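Local coordinates for protein protease (Penicillium cyclopium, PDB 5Z6O) that cleaves peptide bonds as a proteinase K-like serine protease of the subtilisin family, probably attacking substrates such as casein, gelatin and type IV collagen, at residues G59-T62 with A63-D66; G74-T77 with A78-A82. One frame throughout, in Å; residues are numbered along the deposited sequence.

Contact 1. Residues G59-T62 with A63-D66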
ATOM      1  N   GLY A  59       6.105 -13.398  -8.605  1.00 12.12           N
ATOM      2  CA  GLY A  59       4.894 -13.744  -9.307  1.00 14.15           C
ATOM      3  C   GLY A  59       5.099 -13.707 -10.811  1.00 18.27           C
ATOM      4  O   GLY A  59       5.134 -14.771 -11.447  1.00 14.65           O
ATOM      5  N   THR A  60       5.261 -12.511 -11.386  1.00 13.72           N
ATOM      6  CA  THR A  60       5.450 -12.405 -12.830  1.00 14.02           C
ATOM      7  C   THR A  60       6.173 -11.103 -13.162  1.00 15.99           C
ATOM      8  O   THR A  60       6.372 -10.240 -12.307  1.00 14.24           O
ATOM      9  CB  THR A  60       4.100 -12.532 -13.559  1.00 16.99           C
ATOM     10  OG1 THR A  60       4.328 -12.873 -14.928  1.00 21.24           O
ATOM     11  CG2 THR A  60       3.259 -11.235 -13.500  1.00 17.10           C
ATOM     12  N   ASN A  61       6.590 -10.980 -14.421  1.00 13.49           N
ATOM     13  CA  ASN A  61       7.358  -9.834 -14.892  1.00 10.90           C
ATOM     14  C   ASN A  61       6.791  -9.513 -16.262  1.00 19.28           C
ATOM     15  O   ASN A  61       6.989 -10.287 -17.196  1.00 17.84           O
ATOM     16  CB  ASN A  61       8.873 -10.152 -14.958  1.00 13.24           C
ATOM     17  CG  ASN A  61       9.728  -8.958 -15.383  1.00 14.82           C
ATOM     18  OD1 ASN A  61       9.225  -7.950 -15.907  1.00 14.53           O
ATOM     19  ND2 ASN A  61      11.036  -9.059 -15.147  1.00 11.43           N
ATOM     20  N   THR A  62       6.066  -8.409 -16.386  1.00 14.46           N
ATOM     21  CA  THR A  62       5.547  -8.005 -17.691  1.00 12.07           C
ATOM     22  C   THR A  62       6.368  -6.887 -18.318  1.00 16.60           C
ATOM     23  O   THR A  62       6.027  -6.413 -19.411  1.00 19.96           O
ATOM     24  CB  THR A  62       4.094  -7.578 -17.602  1.00 12.63           C
ATOM     25  OG1 THR A  62       4.012  -6.363 -16.860  1.00 17.24           O
ATOM     26  CG2 THR A  62       3.212  -8.673 -16.987  1.00 14.19           C
ATOM     27  N   ALA A  63       7.451  -6.467 -17.682  1.00 15.02           N
ATOM     28  CA  ALA A  63       8.243  -5.337 -18.154  1.00 15.30           C
ATOM     29  C   ALA A  63       9.493  -5.737 -18.925  1.00 24.85           C
ATOM     30  O   ALA A  63       9.833  -5.069 -19.895  1.00 21.54           O
ATOM     31  CB  ALA A  63       8.699  -4.440 -16.987  1.00 14.16           C
ATOM     32  N   ASP A  64      10.243  -6.735 -18.470  1.00 17.80           N
ATOM     33  CA  ASP A  64      11.502  -7.095 -19.127  1.00 18.43           C
ATOM     34  C   ASP A  64      11.848  -8.541 -18.765  1.00 16.96           C
ATOM     35  O   ASP A  64      10.975  -9.314 -18.356  1.00 19.21           O
ATOM     36  CB  ASP A  64      12.615  -6.094 -18.764  1.00 14.78           C
ATOM     37  CG  ASP A  64      12.892  -6.011 -17.265  1.00 19.75           C
ATOM     38  OD1 ASP A  64      12.730  -7.023 -16.558  1.00 14.16           O
ATOM     39  OD2 ASP A  64      13.304  -4.926 -16.783  1.00 25.23           O
ATOM     40  N   ASN A  65      13.107  -8.925 -18.973  1.00 19.55           N
ATOM     41  CA  ASN A  65      13.568 -10.285 -18.733  0.62 21.59           C
ATOM     42  C   ASN A  65      14.440 -10.393 -17.494  1.00 20.75           C
ATOM     43  O   ASN A  65      15.097 -11.420 -17.305  1.00 23.37           O
ATOM     44  CB  ASN A  65      14.350 -10.809 -19.949  0.62 24.61           C
ATOM     45  CG  ASN A  65      13.468 -11.069 -21.147  0.62 30.04           C
ATOM     46  OD1 ASN A  65      13.852 -10.789 -22.284  0.62 35.80           O
ATOM     47  ND2 ASN A  65      12.274 -11.594 -20.901  0.62 31.62           N
ATOM     48  N   ASP A  66      14.490  -9.345 -16.661  1.00 14.82           N
ATOM     49  CA  ASP A  66      15.333  -9.308 -15.472  1.00 14.72           C
ATOM     50  C   ASP A  66      14.440  -9.375 -14.232  1.00 20.39           C
ATOM     51  O   ASP A  66      13.765  -8.392 -13.899  1.00 15.07           O
ATOM     52  CB  ASP A  66      16.157  -8.031 -15.511  1.00 19.84           C
ATOM     53  CG  ASP A  66      17.158  -7.932 -14.397  1.00 18.05           C
ATOM     54  OD1 ASP A  66      17.252  -8.825 -13.540  1.00 18.20           O
ATOM     55  OD2 ASP A  66      17.901  -6.945 -14.397  1.00 22.06           O
TER
HETATM   56  O   HOH W   1       8.511  -9.609 -19.620  1.00 35.50           O
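Asn61 and Asp64 carry a local, polar side-chain contact on the protein surface, where the chain leaves the end of strand 56-61 and turns into the loop that leads to helix 73-82. The carboxamide of Asn61 folds forward over the turn, its CG anti to the backbone N (chi1 -177°), and both of its ends are used. OD1 takes two backbone hydrogens in succession: Ala63 N lies 2.9 Å from Asn61 OD1, tilted a little from the carbonyl plane, while Asp64 N stands above that plane, 3.0 Å from Asn61 OD1, in a nearly straight N-H...O bond (169°). At the other end, Asn61 ND2 donates to Asp64 OD1 at 3.0 Å; the acceptor lies close to the amide plane and is met nearly along its own C-O axis, although the amide and carboxylate planes are turned 67° apart. Asp64 OD1 also accepts from Asp66 N at 2.9 Å, an Asx turn, and the two donors reach it from opposite faces of the carboxylate. Strand 56-61 is an edge strand of the parallel sheet of this subtilisin-like fold, and its neighbour, strand 93-98, supplies Lys98, whose NZ forms a salt bridge with Asp64 OD1 and a hydrogen bond with Asp66 O. Asn61 ND2 has a further acceptor in Asp67 OD1. An alanine in place of Asn61 would remove the whole carboxamide, which is likely to leave the Ala63 and Asp64 amides without their shared acceptor and the turn freer to shift. A water spans the backbone, donating to Asn61 O at 2.9 Å and to Asp64 O at 2.8 Å. Beside the turn, Thr62 OG1 is hydrogen-bonded to Gln110 O, and the Ala63 methyl lies against Gln110 of helix 108-124.

Contact 2. Residues G74-T77 with A78-A82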
ATOM      1  N   GLY A  74       9.793  -0.860  -5.763  1.00  9.42           N
ATOM      2  CA  GLY A  74       8.960  -2.032  -5.511  1.00  7.37           C
ATOM      3  C   GLY A  74       9.330  -2.752  -4.232  1.00 10.82           C
ATOM      4  O   GLY A  74       8.454  -3.224  -3.501  1.00  8.89           O
ATOM      5  N   THR A  75      10.629  -2.802  -3.910  1.00 10.36           N
ATOM      6  CA  THR A  75      11.068  -3.405  -2.652  1.00 10.85           C
ATOM      7  C   THR A  75      10.662  -2.546  -1.468  1.00  8.60           C
ATOM      8  O   THR A  75      10.224  -3.051  -0.429  1.00  9.72           O
ATOM      9  CB  THR A  75      12.585  -3.562  -2.668  1.00 11.20           C
ATOM     10  OG1 THR A  75      12.943  -4.413  -3.772  1.00 11.82           O
ATOM     11  CG2 THR A  75      13.121  -4.129  -1.300  1.00 10.58           C
ATOM     12  N   HIS A  76      10.801  -1.240  -1.623  1.00  8.46           N
ATOM     13  CA  HIS A  76      10.513  -0.317  -0.531  1.00  6.62           C
ATOM     14  C   HIS A  76       9.023  -0.371  -0.170  1.00 10.76           C
ATOM     15  O   HIS A  76       8.648  -0.497   1.004  1.00  9.46           O
ATOM     16  CB  HIS A  76      10.945   1.091  -0.976  1.00  7.76           C
ATOM     17  CG  HIS A  76      10.957   2.129   0.118  1.00  9.69           C
ATOM     18  ND1 HIS A  76       9.823   2.827   0.518  1.00  9.34           N
ATOM     19  CD2 HIS A  76      11.978   2.612   0.863  1.00  8.06           C
ATOM     20  CE1 HIS A  76      10.157   3.676   1.482  1.00  8.40           C
ATOM     21  NE2 HIS A  76      11.457   3.574   1.696  1.00 10.08           N
ATOM     22  N   THR A  77       8.155  -0.330  -1.179  1.00  8.30           N
ATOM     23  CA  THR A  77       6.723  -0.377  -0.890  1.00  8.32           C
ATOM     24  C   THR A  77       6.283  -1.740  -0.376  1.00  7.44           C
ATOM     25  O   THR A  77       5.485  -1.813   0.578  1.00 10.59           O
ATOM     26  CB  THR A  77       5.901   0.020  -2.121  1.00  8.54           C
ATOM     27  OG1 THR A  77       6.146  -0.889  -3.201  1.00  8.95           O
ATOM     28  CG2 THR A  77       6.262   1.495  -2.556  1.00  8.81           C
ATOM     29  N   ALA A  78       6.808  -2.836  -0.954  1.00  8.18           N
ATOM     30  CA  ALA A  78       6.482  -4.134  -0.367  1.00  8.88           C
ATOM     31  C   ALA A  78       6.942  -4.207   1.090  1.00  7.98           C
ATOM     32  O   ALA A  78       6.292  -4.833   1.944  1.00  7.71           O
ATOM     33  CB  ALA A  78       7.153  -5.243  -1.191  1.00  8.49           C
ATOM     34  N   SER A  79       8.080  -3.600   1.384  1.00  8.09           N
ATOM     35  CA  SER A  79       8.624  -3.627   2.739  1.00  7.35           C
ATOM     36  C   SER A  79       7.734  -2.864   3.721  1.00  9.53           C
ATOM     37  O   SER A  79       7.487  -3.336   4.831  1.00  7.86           O
ATOM     38  CB  SER A  79      10.057  -3.048   2.709  1.00  9.62           C
ATOM     39  OG  SER A  79      10.579  -2.956   4.017  1.00  9.90           O
ATOM     40  N   THR A  80       7.263  -1.679   3.338  1.00  7.77           N
ATOM     41  CA  THR A  80       6.302  -0.948   4.170  1.00  6.70           C
ATOM     42  C   THR A  80       5.053  -1.780   4.408  1.00  9.97           C
ATOM     43  O   THR A  80       4.485  -1.751   5.503  1.00  7.12           O
ATOM     44  CB  THR A  80       5.952   0.380   3.471  1.00  6.92           C
ATOM     45  OG1 THR A  80       7.127   1.200   3.485  1.00  9.39           O
ATOM     46  CG2 THR A  80       4.801   1.113   4.152  1.00  8.49           C
ATOM     47  N   ALA A  81       4.608  -2.543   3.399  1.00  7.38           N
ATOM     48  CA  ALA A  81       3.358  -3.281   3.590  1.00  5.23           C
ATOM     49  C   ALA A  81       3.549  -4.464   4.520  1.00  4.96           C
ATOM     50  O   ALA A  81       2.676  -4.749   5.348  1.00  7.99           O
ATOM     51  CB  ALA A  81       2.814  -3.785   2.239  1.00  6.08           C
ATOM     52  N   ALA A  82       4.718  -5.156   4.416  1.00  6.65           N
ATOM     53  CA  ALA A  82       4.787  -6.499   4.978  1.00 10.12           C
ATOM     54  C   ALA A  82       6.167  -6.898   5.497  1.00 11.06           C
ATOM     55  O   ALA A  82       6.313  -8.038   5.951  1.00 12.07           O
ATOM     56  CB  ALA A  82       4.345  -7.508   3.919  1.00  9.11           C
TER
HETATM   57  O   HOH W   2       6.958   2.686   0.942  1.00 11.89           O
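Ser79 N donates to Thr75 O at 2.9 Å, one of four successive i to i+4 backbone bonds; Ala78 N to Gly74 O, Thr80 N to His76 O and Ala81 N to Thr77 O complete the set. One turn apart on the helix, the side chains of His76 and Thr80 are joined through a water, 2.9 Å from His76 ND1 and donating to Thr80 OG1 at 3.0 Å. This is helix 73-82 of the beta-alpha-beta unit between strands 56-61 and 93-98; it begins with His73 of the charge relay system. Thr77 OG1 sits between the backbone N and the carbonyl carbon (chi1 61°), which turns it back toward His73 O, its hydrogen-bond partner; its bond to Asp42 OD2, another charge-relay residue, is weak. Two further polar ends are tied outside the helix, His76 NE2 to Lys222 O and Ser79 OG to Asp51 OD2. Ala78 CB lies 3.3 Å from Gly74 O. Outward from these bonds, the Ala78 methyl packs against Ile45 and Val94, while Thr80 meets Pro232 and His233 of helix 227-245.

How the contacts relate
Contact 1 lies at the surface and contact 2 in the core, with centres 18 Å apart and nearest atoms about 11 Å apart, so they do not touch. They follow one another along the chain: 59-66 ends the edge strand and enters the loop, and 74-82 lies on the helix beyond it. Strand 93-98 borders both, through Lys98 at the first and Val94 at the second. In contact 1 side-chain amide and carboxylate groups hold an irregular turn by bonding to backbone amides; in contact 2 the backbone bonds itself, and most polar side chains reach outward to other elements. Contact 2 also lies beside the charge relay residues.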